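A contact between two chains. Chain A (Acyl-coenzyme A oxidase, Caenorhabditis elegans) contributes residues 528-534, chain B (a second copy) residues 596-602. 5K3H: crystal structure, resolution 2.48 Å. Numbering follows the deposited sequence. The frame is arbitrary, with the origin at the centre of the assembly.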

# COMPACT_ATOMS: atom_id res chain seq x y z
N SER A 528 14.64 -20.76 4.20
CA SER A 528 13.64 -20.36 3.22
C SER A 528 13.74 -18.88 2.82
O SER A 528 13.47 -18.54 1.67
CB SER A 528 12.24 -20.67 3.74
OG SER A 528 12.04 -20.15 5.04
N VAL A 529 14.13 -18.00 3.74
CA VAL A 529 14.28 -16.59 3.36
C VAL A 529 15.45 -16.43 2.39
O VAL A 529 15.35 -15.71 1.39
CB VAL A 529 14.41 -15.71 4.61
CG1 VAL A 529 14.79 -14.29 4.23
CG2 VAL A 529 13.09 -15.69 5.39
N GLU A 530 16.58 -17.10 2.66
CA GLU A 530 17.72 -17.06 1.74
C GLU A 530 17.37 -17.69 0.40
O GLU A 530 17.81 -17.20 -0.65
CB GLU A 530 18.91 -17.77 2.37
CG GLU A 530 19.48 -17.06 3.59
CD GLU A 530 20.20 -15.77 3.22
OE1 GLU A 530 21.01 -15.79 2.26
OE2 GLU A 530 19.97 -14.73 3.88
N LEU A 531 16.54 -18.73 0.40
CA LEU A 531 16.14 -19.33 -0.86
C LEU A 531 15.28 -18.38 -1.69
O LEU A 531 15.46 -18.29 -2.92
CB LEU A 531 15.39 -20.64 -0.61
CG LEU A 531 16.27 -21.77 -0.07
CD1 LEU A 531 15.44 -22.93 0.51
CD2 LEU A 531 17.20 -22.26 -1.14
N ASN A 532 14.38 -17.62 -1.02
CA ASN A 532 13.50 -16.67 -1.70
C ASN A 532 14.28 -15.52 -2.30
O ASN A 532 13.95 -15.02 -3.38
CB ASN A 532 12.45 -16.14 -0.73
CG ASN A 532 11.25 -17.04 -0.65
OD1 ASN A 532 11.17 -18.00 -1.39
ND2 ASN A 532 10.32 -16.74 0.25
N ARG A 533 15.30 -15.04 -1.58
CA ARG A 533 16.20 -14.06 -2.16
C ARG A 533 16.79 -14.59 -3.45
O ARG A 533 16.86 -13.86 -4.46
CB ARG A 533 17.29 -13.70 -1.14
CG ARG A 533 16.78 -12.84 0.03
CD ARG A 533 17.81 -12.61 1.17
NE ARG A 533 17.26 -11.72 2.21
CZ ARG A 533 17.63 -11.73 3.49
NH1 ARG A 533 18.54 -12.58 3.92
NH2 ARG A 533 17.07 -10.91 4.36
N ALA A 534 17.17 -15.88 -3.48
CA ALA A 534 17.71 -16.46 -4.70
C ALA A 534 16.67 -16.48 -5.81
O ALA A 534 16.98 -16.10 -6.95
CB ALA A 534 18.24 -17.88 -4.43
N VAL B 596 25.54 -11.33 10.63
CA VAL B 596 24.34 -10.53 10.83
C VAL B 596 23.11 -11.31 10.39
O VAL B 596 22.07 -11.28 11.06
CB VAL B 596 24.47 -9.18 10.08
CG1 VAL B 596 23.16 -8.41 10.13
CG2 VAL B 596 25.59 -8.35 10.68
N ARG B 597 23.21 -12.04 9.27
CA ARG B 597 22.11 -12.88 8.79
C ARG B 597 21.78 -14.00 9.77
O ARG B 597 20.61 -14.28 10.02
CB ARG B 597 22.46 -13.48 7.43
CG ARG B 597 22.60 -12.48 6.33
CD ARG B 597 23.03 -13.15 5.04
NE ARG B 597 23.09 -12.20 3.94
CZ ARG B 597 24.20 -11.86 3.28
NH1 ARG B 597 25.36 -12.42 3.59
NH2 ARG B 597 24.13 -10.98 2.28
N ASP B 598 22.81 -14.68 10.29
CA ASP B 598 22.57 -15.75 11.27
C ASP B 598 21.93 -15.20 12.54
O ASP B 598 21.04 -15.83 13.11
CB ASP B 598 23.88 -16.45 11.59
CG ASP B 598 24.47 -17.14 10.39
OD1 ASP B 598 23.71 -17.46 9.43
OD2 ASP B 598 25.70 -17.34 10.38
N GLN B 599 22.38 -14.03 13.00
CA GLN B 599 21.75 -13.39 14.15
C GLN B 599 20.29 -13.05 13.84
O GLN B 599 19.42 -13.16 14.71
CB GLN B 599 22.49 -12.11 14.51
CG GLN B 599 23.92 -12.35 14.89
CD GLN B 599 24.05 -13.15 16.13
OE1 GLN B 599 23.72 -12.67 17.21
NE2 GLN B 599 24.49 -14.41 15.98
N LEU B 600 20.03 -12.60 12.61
CA LEU B 600 18.67 -12.28 12.22
C LEU B 600 17.78 -13.52 12.33
O LEU B 600 16.72 -13.48 12.97
CB LEU B 600 18.65 -11.69 10.80
CG LEU B 600 17.29 -11.60 10.10
CD1 LEU B 600 16.31 -10.74 10.88
CD2 LEU B 600 17.47 -11.01 8.71
N TYR B 601 18.21 -14.62 11.70
CA TYR B 601 17.42 -15.85 11.76
C TYR B 601 17.35 -16.42 13.18
O TYR B 601 16.31 -16.96 13.57
CB TYR B 601 17.99 -16.85 10.76
CG TYR B 601 17.98 -16.26 9.37
CD1 TYR B 601 16.85 -15.61 8.90
CD2 TYR B 601 19.09 -16.35 8.53
CE1 TYR B 601 16.82 -15.04 7.63
CE2 TYR B 601 19.07 -15.78 7.26
CZ TYR B 601 17.93 -15.13 6.82
OH TYR B 601 17.87 -14.57 5.59
N PHE B 602 18.42 -16.26 13.98
CA PHE B 602 18.38 -16.71 15.36
C PHE B 602 17.34 -15.94 16.18
O PHE B 602 16.54 -16.54 16.89
CB PHE B 602 19.76 -16.60 16.02
CG PHE B 602 19.75 -16.96 17.49
CD1 PHE B 602 19.83 -18.29 17.89
CD2 PHE B 602 19.63 -15.97 18.46
CE1 PHE B 602 19.83 -18.63 19.24
CE2 PHE B 602 19.61 -16.30 19.81
CZ PHE B 602 19.71 -17.63 20.21

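Two helices from the two copies of the acyl-coenzyme A oxidase cross at 125° between their N-to-C directions, their axes 12.1 Å apart at closest approach. At that separation the backbones do not touch, and long side chains span the gap, burying 216 Å² between the stretches. Tyr B601 is the hub: it gives up more surface than any other residue here and meets three residues of chain A.

Val A529 points toward chain B and packs against the tyrosine, its CB 3.9 Å from CE1 of Tyr B601 and its CG1 3.4 Å from the OH of Tyr B601. One turn of backbone separates this valine from Arg A533; both residues point toward chain B and reach Tyr B601.

The CA-to-CB bond of Glu A530 points sideways to chain B, but its bent side chain (chi1 and chi2 both m) brings the carboxylate nearer to chain B. There OE2 of Glu A530 accepts the one hydrogen bond between the stretches, from the OH of Tyr B601 at 2.7 Å; this OE2 lies at the ring edge, near its plane. The same OE2 of Glu A530 is 3.6 Å from CD of Arg B597 and 4.0 Å from its NE, too far for a salt bridge, though the opposite charges still attract.

Leu A531 and Asn A532 make no contact. Arg A533 points toward chain B and reaches back along its own helix to form a salt bridge from NH1 to OE2 of Glu A530 at 2.6 Å; the hydrogen bond within it is weak, with an angle of 122°. NH1 of Arg A533 also lies 2.7 Å from the OH of Tyr B601, but the angle is too poor for a hydrogen bond. At the guanidinium edge, NH2 of Arg A533 comes within 4.4 Å of CD2 of Leu B600.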